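PDB 1WZN: SAM-dependent methyltransferase from Pyrococcus horikoshii, which probably transfers methyl groups from S-adenosylmethionine to an unidentified acceptor, and binds the product S-adenosyl-L-homocysteine. Local coordinates for residues Leu46-Gly51 and Asp107-Phe112. Numbering follows the deposited sequence.
With SAH (S-adenosyl-L-homocysteine), chain F.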
loop_
_atom_site.group_PDB
_atom_site.type_symbol
_atom_site.label_atom_id
_atom_site.label_comp_id
_atom_site.label_asym_id
_atom_site.label_seq_id
_atom_site.Cartn_x
_atom_site.Cartn_y
_atom_site.Cartn_z
ATOM N N LEU A 46 25.595 -25.418 -25.766
ATOM C CA LEU A 46 24.230 -25.842 -26.054
ATOM C C LEU A 46 23.357 -24.862 -25.276
ATOM O O LEU A 46 23.446 -24.805 -24.050
ATOM C CB LEU A 46 23.970 -27.263 -25.534
ATOM C CG LEU A 46 22.510 -27.744 -25.565
ATOM C CD1 LEU A 46 22.004 -27.781 -26.993
ATOM C CD2 LEU A 46 22.403 -29.132 -24.937
ATOM N N ASP A 47 22.539 -24.082 -25.975
ATOM C CA ASP A 47 21.670 -23.122 -25.300
ATOM C C ASP A 47 20.240 -23.672 -25.313
ATOM O O ASP A 47 19.562 -23.640 -26.337
ATOM C CB ASP A 47 21.742 -21.756 -26.002
ATOM C CG ASP A 47 20.961 -20.683 -25.264
ATOM O OD1 ASP A 47 20.907 -20.758 -24.016
ATOM O OD2 ASP A 47 20.413 -19.771 -25.920
ATOM N N LEU A 48 19.802 -24.184 -24.162
ATOM C CA LEU A 48 18.478 -24.790 -24.002
ATOM C C LEU A 48 17.354 -23.764 -23.834
ATOM O O LEU A 48 17.511 -22.787 -23.109
ATOM C CB LEU A 48 18.502 -25.737 -22.791
ATOM C CG LEU A 48 19.549 -26.872 -22.831
ATOM C CD1 LEU A 48 19.605 -27.569 -21.471
ATOM C CD2 LEU A 48 19.192 -27.880 -23.910
ATOM N N ALA A 49 16.216 -24.029 -24.476
ATOM C CA ALA A 49 15.054 -23.133 -24.461
ATOM C C ALA A 49 15.565 -21.766 -24.897
ATOM O O ALA A 49 15.359 -20.756 -24.222
ATOM C CB ALA A 49 14.434 -23.068 -23.060
ATOM N N CYS A 50 16.223 -21.753 -26.056
ATOM C CA CYS A 50 16.841 -20.547 -26.604
ATOM C C CYS A 50 15.933 -19.424 -27.078
ATOM O O CYS A 50 16.416 -18.320 -27.325
ATOM C CB CYS A 50 17.785 -20.925 -27.754
ATOM S SG CYS A 50 16.937 -21.631 -29.176
ATOM N N GLY A 51 14.640 -19.697 -27.221
ATOM C CA GLY A 51 13.711 -18.666 -27.668
ATOM C C GLY A 51 14.129 -18.016 -28.977
ATOM O O GLY A 51 14.515 -18.713 -29.916
ATOM N N ASP A 107 30.905 -28.146 -24.193
ATOM C CA ASP A 107 31.800 -27.599 -23.180
ATOM C C ASP A 107 30.981 -26.860 -22.135
ATOM O O ASP A 107 31.395 -26.722 -20.984
ATOM C CB ASP A 107 32.798 -26.624 -23.800
ATOM C CG ASP A 107 33.655 -27.269 -24.865
ATOM O OD1 ASP A 107 34.199 -28.359 -24.598
ATOM O OD2 ASP A 107 33.784 -26.680 -25.953
ATOM N N ALA A 108 29.822 -26.366 -22.554
ATOM C CA ALA A 108 28.931 -25.654 -21.645
ATOM C C ALA A 108 27.495 -25.780 -22.120
ATOM O O ALA A 108 27.228 -25.944 -23.313
ATOM C CB ALA A 108 29.323 -24.181 -21.561
ATOM N N VAL A 109 26.574 -25.711 -21.168
ATOM C CA VAL A 109 25.153 -25.781 -21.467
ATOM C C VAL A 109 24.554 -24.598 -20.725
ATOM O O VAL A 109 24.881 -24.370 -19.560
ATOM C CB VAL A 109 24.516 -27.077 -20.928
ATOM C CG1 VAL A 109 23.009 -27.059 -21.180
ATOM C CG2 VAL A 109 25.149 -28.298 -21.609
ATOM N N THR A 110 23.700 -23.840 -21.402
ATOM C CA THR A 110 23.075 -22.679 -20.786
ATOM C C THR A 110 21.556 -22.719 -20.908
ATOM O O THR A 110 20.997 -23.372 -21.788
ATOM C CB THR A 110 23.557 -21.355 -21.444
ATOM O OG1 THR A 110 23.273 -21.390 -22.850
ATOM C CG2 THR A 110 25.056 -21.160 -21.246
ATOM N N MET A 111 20.895 -22.026 -19.990
ATOM C CA MET A 111 19.446 -21.897 -20.006
ATOM C C MET A 111 19.247 -20.511 -19.441
ATOM O O MET A 111 19.362 -20.305 -18.234
ATOM C CB MET A 111 18.757 -22.933 -19.126
ATOM C CG MET A 111 17.245 -22.747 -19.120
ATOM S SD MET A 111 16.348 -24.141 -18.428
ATOM C CE MET A 111 16.248 -25.178 -19.868
ATOM N N PHE A 112 18.953 -19.567 -20.327
ATOM C CA PHE A 112 18.810 -18.169 -19.948
ATOM C C PHE A 112 17.406 -17.633 -19.736
ATOM O O PHE A 112 16.446 -18.045 -20.391
ATOM C CB PHE A 112 19.493 -17.279 -20.997
ATOM C CG PHE A 112 20.985 -17.454 -21.082
ATOM C CD1 PHE A 112 21.815 -16.993 -20.061
ATOM C CD2 PHE A 112 21.562 -18.066 -22.189
ATOM C CE1 PHE A 112 23.202 -17.138 -20.144
ATOM C CE2 PHE A 112 22.944 -18.216 -22.283
ATOM C CZ PHE A 112 23.767 -17.752 -21.262
HETATM N N SAH F . 16.518 -18.154 -23.530
HETATM C CA SAH F . 15.656 -17.110 -24.233
HETATM C CB SAH F . 14.167 -17.262 -24.084
HETATM C CG SAH F . 13.497 -17.192 -22.721
HETATM S SD SAH F . 11.701 -17.520 -23.020
HETATM C C SAH F . 16.157 -15.694 -23.698
HETATM O O SAH F . 17.083 -15.636 -22.867
HETATM O OXT SAH F . 15.553 -14.663 -24.194
HETATM C "C5'" SAH F . 11.456 -19.155 -22.442
HETATM C "C4'" SAH F . 11.649 -20.225 -23.624
HETATM O "O4'" SAH F . 11.376 -21.469 -22.969
HETATM C "C3'" SAH F . 10.641 -20.162 -24.748
HETATM O "O3'" SAH F . 11.294 -19.906 -25.992
HETATM C "C2'" SAH F . 9.916 -21.568 -24.658
HETATM O "O2'" SAH F . 9.491 -22.043 -25.929
HETATM C "C1'" SAH F . 10.975 -22.429 -23.992
HETATM N N9 SAH F . 10.577 -23.558 -23.384
HETATM C C8 SAH F . 9.688 -23.812 -22.348
HETATM N N7 SAH F . 9.560 -25.055 -22.019
HETATM C C5 SAH F . 10.435 -25.743 -22.904
HETATM C C6 SAH F . 10.740 -27.139 -23.036
HETATM N N6 SAH F . 10.192 -28.097 -22.275
HETATM N N1 SAH F . 11.657 -27.440 -24.022
HETATM C C2 SAH F . 12.236 -26.495 -24.818
HETATM N N3 SAH F . 11.969 -25.146 -24.718
HETATM C C4 SAH F . 11.064 -24.845 -23.747
HETATM O O HOH W 1 18.425 -20.198 -23.013
HETATM O O HOH W 2 15.706 -20.475 -21.463
#
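Asp-47 holds its carboxylate carbon CG anti to the backbone N (chi1 -175°), and Thr-110 sets OG1 between its own backbone N and carbonyl carbon (chi1 58°), which brings OG1 within 2.7 Å of Asp-47 OD1. The hydroxyl donates from above the carboxylate plane, 39° out of it. A water that accepts from Phe-112 N lies 2.7 Å from both Asp-47 OD1 and Leu-48 O and can donate to either, while CD2 of the Phe-112 ring lies 3.3 Å from OD1; OD2 is hydrogen-bonded to Thr-56 OG1 of helix 54-61. An alanine in place of Asp-47 would probably leave the hydroxyl of Thr-110 without its OD1 acceptor and that of Thr-56 without its OD2 partner, and take one partner from the water that joins Phe-112 N to Leu-48 O.

The backbones run parallel: Leu-46 N donates to Ala-108 O, Thr-110 N to Leu-46 O and Leu-48 N to Thr-110 O, the last at 2.8 Å. On the face opposite Asp-47 and Thr-110, Leu-48 CD1 presses tightly on Val-109 CG1 (3.5 Å), and helix 121-134 covers both through Val-131. Beyond the strands, Ala-49 O and Phe-112 O both accept from the ligand amino N, at 2.9 and 3.1 Å. Adjacent parallel strands whose C-terminal loops hold the amino group of the bound homocysteine moiety are characteristic of the Rossmann-like class I methyltransferase fold.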